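Local coordinates for protein apical membrane antigen 1 (Babesia divergens, PDB 4APM) that probably takes part in host cell invasion at the moving junction, as a calcium-binding membrane antigen of an apicomplexan parasite, at residues I383-S391 with C409-E417. Numbering follows the deposited sequence.
Sequences IFEVTTALS and CGTYYYCSE
With CG of F384 anti to the backbone N (chi1 176°) and SG of C415 likewise, ring and sulfur are brought side by side: F384 CZ lies 3.6 Å from C415 SG, a sulfur-aromatic contact made at the ring edge. That same edge meets the C415 carbonyl oxygen. Over one face comes E417, its CG 3.9 Å from the F384 ring centroid in a CH-pi contact, while its carboxylate runs on past F384 CB with its plane only 16° from that of the ring. Further along, 387-389 and 410-416 pair as antiparallel strands. C415 N donates to T387 O at 3.1 Å, and A389 and Y413 form a hydrogen-bonded pair: Y413 N reaches A389 O at 3.0 Å, almost straight (170°), and A389 N returns a more bent bond to Y413 O. T388 CG2 packs 3.9 Å from Y414 CB and also meets the Y412 ring at its edge; the T388 hydroxyl bonds to I338 O. Past the end of strand 387-389, L390 CD1 touches both Y412 CB and C409 CB. Strand 400-406 continues the sheet beyond 410-416, and disulfides anchor C415 to C397 and C409 to C361 without cross-linking the two segments. Backbone bonds thus set the register in the middle, while ring-edge, CH-pi and apolar contacts flank them at both ends of this strand pair, far from the calcium site.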
ATOM      1  N   ILE A 383      32.873  -1.277   3.200  1.00 73.42           N
ATOM      2  CA  ILE A 383      33.790  -2.412   3.283  1.00 76.98           C
ATOM      3  C   ILE A 383      33.261  -3.650   2.550  1.00 73.63           C
ATOM      4  O   ILE A 383      33.244  -3.690   1.316  1.00 73.44           O
ATOM      5  CB  ILE A 383      34.131  -2.768   4.749  1.00 79.07           C
ATOM      6  CG1 ILE A 383      32.955  -2.424   5.683  1.00 73.70           C
ATOM      7  CG2 ILE A 383      35.421  -2.075   5.179  1.00 72.73           C
ATOM      8  CD1 ILE A 383      31.778  -3.379   5.588  1.00 64.36           C
ATOM      9  N   PHE A 384      32.845  -4.658   3.315  0.60 64.20           N
ATOM     10  CA  PHE A 384      32.425  -5.937   2.745  0.60 61.78           C
ATOM     11  C   PHE A 384      30.917  -6.004   2.574  0.60 58.62           C
ATOM     12  O   PHE A 384      30.163  -5.666   3.486  0.60 58.12           O
ATOM     13  CB  PHE A 384      32.900  -7.101   3.613  0.60 57.98           C
ATOM     14  CG  PHE A 384      32.417  -8.442   3.143  0.60 53.01           C
ATOM     15  CD1 PHE A 384      32.940  -9.020   1.991  0.60 49.19           C
ATOM     16  CD2 PHE A 384      31.438  -9.129   3.854  0.60 50.22           C
ATOM     17  CE1 PHE A 384      32.493 -10.258   1.554  0.60 44.43           C
ATOM     18  CE2 PHE A 384      30.995 -10.369   3.427  0.60 46.48           C
ATOM     19  CZ  PHE A 384      31.523 -10.932   2.272  0.60 44.88           C
ATOM     20  N   GLU A 385      30.492  -6.482   1.410  1.00 56.45           N
ATOM     21  CA  GLU A 385      29.085  -6.446   1.024  1.00 54.97           C
ATOM     22  C   GLU A 385      28.404  -7.797   1.224  1.00 49.85           C
ATOM     23  O   GLU A 385      28.498  -8.672   0.378  1.00 55.66           O
ATOM     24  CB  GLU A 385      28.946  -6.008  -0.430  1.00 51.34           C
ATOM     25  CG  GLU A 385      29.258  -4.542  -0.677  1.00 54.75           C
ATOM     26  CD  GLU A 385      28.961  -4.149  -2.109  1.00 63.25           C
ATOM     27  OE1 GLU A 385      28.533  -5.033  -2.878  1.00 66.54           O
ATOM     28  OE2 GLU A 385      29.153  -2.969  -2.475  1.00 67.84           O
ATOM     29  N   VAL A 386      27.727  -7.951   2.354  1.00 41.66           N
ATOM     30  CA  VAL A 386      26.894  -9.110   2.617  1.00 42.88           C
ATOM     31  C   VAL A 386      25.914  -9.440   1.480  1.00 47.95           C
ATOM     32  O   VAL A 386      25.166  -8.571   1.008  1.00 47.92           O
ATOM     33  CB  VAL A 386      26.134  -8.911   3.929  1.00 40.49           C
ATOM     34  CG1 VAL A 386      25.306 -10.135   4.266  1.00 42.44           C
ATOM     35  CG2 VAL A 386      27.121  -8.585   5.046  1.00 36.86           C
ATOM     36  N   THR A 387      25.959 -10.688   1.017  1.00 45.81           N
ATOM     37  CA  THR A 387      24.967 -11.217   0.082  1.00 41.39           C
ATOM     38  C   THR A 387      24.121 -12.276   0.782  1.00 43.16           C
ATOM     39  O   THR A 387      24.560 -12.857   1.777  1.00 42.39           O
ATOM     40  CB  THR A 387      25.626 -11.831  -1.154  1.00 43.55           C
ATOM     41  OG1 THR A 387      26.785 -12.575  -0.762  1.00 49.36           O
ATOM     42  CG2 THR A 387      26.024 -10.756  -2.138  1.00 40.42           C
ATOM     43  N   THR A 388      22.874 -12.452   0.335  1.00 42.19           N
ATOM     44  CA  THR A 388      22.036 -13.563   0.816  1.00 39.29           C
ATOM     45  C   THR A 388      21.423 -14.332  -0.357  1.00 42.27           C
ATOM     46  O   THR A 388      21.375 -13.832  -1.488  1.00 42.95           O
ATOM     47  CB  THR A 388      20.884 -13.115   1.753  1.00 42.23           C
ATOM     48  OG1 THR A 388      19.901 -12.391   1.005  1.00 45.94           O
ATOM     49  CG2 THR A 388      21.372 -12.270   2.920  1.00 36.89           C
ATOM     50  N   ALA A 389      20.928 -15.534  -0.069  1.00 42.11           N
ATOM     51  CA  ALA A 389      20.315 -16.398  -1.083  1.00 45.73           C
ATOM     52  C   ALA A 389      19.614 -17.576  -0.410  1.00 41.90           C
ATOM     53  O   ALA A 389      19.962 -17.952   0.701  1.00 48.73           O
ATOM     54  CB  ALA A 389      21.365 -16.890  -2.075  1.00 44.63           C
ATOM     55  N   LEU A 390      18.584 -18.112  -1.061  1.00 46.45           N
ATOM     56  CA  LEU A 390      17.812 -19.250  -0.528  1.00 46.71           C
ATOM     57  C   LEU A 390      18.523 -20.606  -0.728  1.00 44.32           C
ATOM     58  O   LEU A 390      18.096 -21.616  -0.179  1.00 44.14           O
ATOM     59  CB  LEU A 390      16.452 -19.301  -1.219  1.00 50.90           C
ATOM     60  CG  LEU A 390      15.174 -18.884  -0.488  1.00 51.79           C
ATOM     61  CD1 LEU A 390      15.449 -18.293   0.876  1.00 52.77           C
ATOM     62  CD2 LEU A 390      14.382 -17.930  -1.363  1.00 45.88           C
ATOM     63  N   SER A 391      19.564 -20.618  -1.562  1.00 46.02           N
ATOM     64  CA  SER A 391      20.368 -21.813  -1.819  1.00 51.77           C
ATOM     65  C   SER A 391      21.864 -21.487  -1.802  1.00 56.95           C
ATOM     66  O   SER A 391      22.274 -20.369  -2.171  1.00 60.30           O
ATOM     67  CB  SER A 391      20.001 -22.415  -3.171  1.00 46.88           C
ATOM     68  OG  SER A 391      20.669 -21.722  -4.206  1.00 49.56           O
ATOM     69  N   CYS A 409      11.037 -19.262   4.913  1.00 42.00           N
ATOM     70  CA  CYS A 409      11.648 -20.303   4.129  1.00 43.23           C
ATOM     71  C   CYS A 409      12.553 -21.215   4.957  1.00 46.15           C
ATOM     72  O   CYS A 409      13.337 -21.972   4.402  1.00 44.56           O
ATOM     73  CB  CYS A 409      12.402 -19.681   2.965  1.00 44.76           C
ATOM     74  SG  CYS A 409      11.338 -18.619   1.945  1.00 52.83           S
ATOM     75  N   GLY A 410      12.421 -21.168   6.283  1.00 43.87           N
ATOM     76  CA  GLY A 410      13.437 -21.775   7.153  1.00 47.25           C
ATOM     77  C   GLY A 410      14.829 -21.275   6.788  1.00 50.58           C
ATOM     78  O   GLY A 410      15.024 -20.064   6.587  1.00 52.10           O
ATOM     79  N   THR A 411      15.778 -22.203   6.634  1.00 40.42           N
ATOM     80  CA  THR A 411      17.201 -21.861   6.591  1.00 39.19           C
ATOM     81  C   THR A 411      17.609 -21.251   5.252  1.00 39.84           C
ATOM     82  O   THR A 411      17.250 -21.759   4.184  1.00 40.59           O
ATOM     83  CB  THR A 411      18.106 -23.103   6.848  1.00 42.34           C
ATOM     84  OG1 THR A 411      17.628 -23.816   7.988  1.00 43.56           O
ATOM     85  CG2 THR A 411      19.560 -22.692   7.103  1.00 38.70           C
ATOM     86  N   TYR A 412      18.426 -20.204   5.308  1.00 39.35           N
ATOM     87  CA  TYR A 412      19.011 -19.657   4.093  1.00 37.37           C
ATOM     88  C   TYR A 412      20.432 -19.235   4.387  1.00 36.68           C
ATOM     89  O   TYR A 412      20.857 -19.276   5.527  1.00 41.82           O
ATOM     90  CB  TYR A 412      18.175 -18.462   3.579  1.00 39.05           C
ATOM     91  CG  TYR A 412      18.267 -17.226   4.451  1.00 34.41           C
ATOM     92  CD1 TYR A 412      17.497 -17.107   5.603  1.00 31.26           C
ATOM     93  CD2 TYR A 412      19.145 -16.185   4.132  1.00 35.17           C
ATOM     94  CE1 TYR A 412      17.613 -16.001   6.428  1.00 34.66           C
ATOM     95  CE2 TYR A 412      19.253 -15.063   4.947  1.00 35.84           C
ATOM     96  CZ  TYR A 412      18.482 -14.981   6.090  1.00 33.64           C
ATOM     97  OH  TYR A 412      18.581 -13.885   6.907  1.00 36.35           O
ATOM     98  N   TYR A 413      21.122 -18.739   3.368  1.00 42.51           N
ATOM     99  CA  TYR A 413      22.566 -18.556   3.415  1.00 46.98           C
ATOM    100  C   TYR A 413      22.982 -17.115   3.198  1.00 50.35           C
ATOM    101  O   TYR A 413      22.394 -16.405   2.366  1.00 48.56           O
ATOM    102  CB  TYR A 413      23.238 -19.440   2.365  1.00 45.69           C
ATOM    103  CG  TYR A 413      22.748 -20.851   2.445  1.00 52.97           C
ATOM    104  CD1 TYR A 413      23.263 -21.727   3.400  1.00 48.10           C
ATOM    105  CD2 TYR A 413      21.677 -21.281   1.659  1.00 53.24           C
ATOM    106  CE1 TYR A 413      22.783 -23.013   3.515  1.00 49.30           C
ATOM    107  CE2 TYR A 413      21.180 -22.570   1.775  1.00 54.49           C
ATOM    108  CZ  TYR A 413      21.744 -23.428   2.704  1.00 54.12           C
ATOM    109  OH  TYR A 413      21.265 -24.702   2.826  1.00 54.31           O
ATOM    110  N   TYR A 414      24.027 -16.706   3.916  1.00 46.73           N
ATOM    111  CA  TYR A 414      24.655 -15.418   3.688  1.00 50.79           C
ATOM    112  C   TYR A 414      26.189 -15.469   3.700  1.00 53.25           C
ATOM    113  O   TYR A 414      26.794 -16.399   4.237  1.00 51.20           O
ATOM    114  CB  TYR A 414      24.112 -14.360   4.660  1.00 42.66           C
ATOM    115  CG  TYR A 414      24.535 -14.503   6.105  1.00 41.01           C
ATOM    116  CD1 TYR A 414      23.820 -15.311   6.986  1.00 41.70           C
ATOM    117  CD2 TYR A 414      25.561 -13.722   6.626  1.00 44.72           C
ATOM    118  CE1 TYR A 414      24.165 -15.395   8.326  1.00 38.37           C
ATOM    119  CE2 TYR A 414      25.924 -13.813   7.962  1.00 42.04           C
ATOM    120  CZ  TYR A 414      25.217 -14.640   8.808  1.00 41.11           C
ATOM    121  OH  TYR A 414      25.561 -14.700  10.145  1.00 43.34           O
ATOM    122  N   CYS A 415      26.801 -14.462   3.084  1.00 54.26           N
ATOM    123  CA  CYS A 415      28.244 -14.384   2.965  1.00 57.49           C
ATOM    124  C   CYS A 415      28.845 -13.359   3.911  1.00 63.78           C
ATOM    125  O   CYS A 415      28.601 -12.157   3.771  1.00 68.22           O
ATOM    126  CB  CYS A 415      28.629 -14.024   1.551  1.00 59.52           C
ATOM    127  SG  CYS A 415      30.393 -14.204   1.279  1.00 66.58           S
ATOM    128  N   SER A 416      29.671 -13.836   4.835  1.00 56.10           N
ATOM    129  CA  SER A 416      30.188 -13.013   5.914  1.00 56.84           C
ATOM    130  C   SER A 416      31.721 -13.094   5.981  1.00 66.13           C
ATOM    131  O   SER A 416      32.325 -14.020   5.432  1.00 70.37           O
ATOM    132  CB  SER A 416      29.565 -13.464   7.226  1.00 57.56           C
ATOM    133  OG  SER A 416      30.188 -12.845   8.324  1.00 61.71           O
ATOM    134  N   GLU A 417      32.346 -12.101   6.618  1.00 68.10           N
ATOM    135  CA  GLU A 417      33.808 -12.094   6.826  1.00 66.50           C
ATOM    136  C   GLU A 417      34.217 -12.881   8.081  1.00 65.60           C
ATOM    137  O   GLU A 417      35.385 -13.251   8.235  1.00 65.30           O
ATOM    138  CB  GLU A 417      34.341 -10.664   6.952  1.00 66.30           C
ATOM    139  CG  GLU A 417      34.536  -9.905   5.650  1.00 65.91           C
ATOM    140  CD  GLU A 417      34.802  -8.417   5.887  1.00 75.26           C
ATOM    141  OE1 GLU A 417      34.354  -7.875   6.931  1.00 68.95           O
ATOM    142  OE2 GLU A 417      35.447  -7.782   5.024  1.00 73.72           O
TER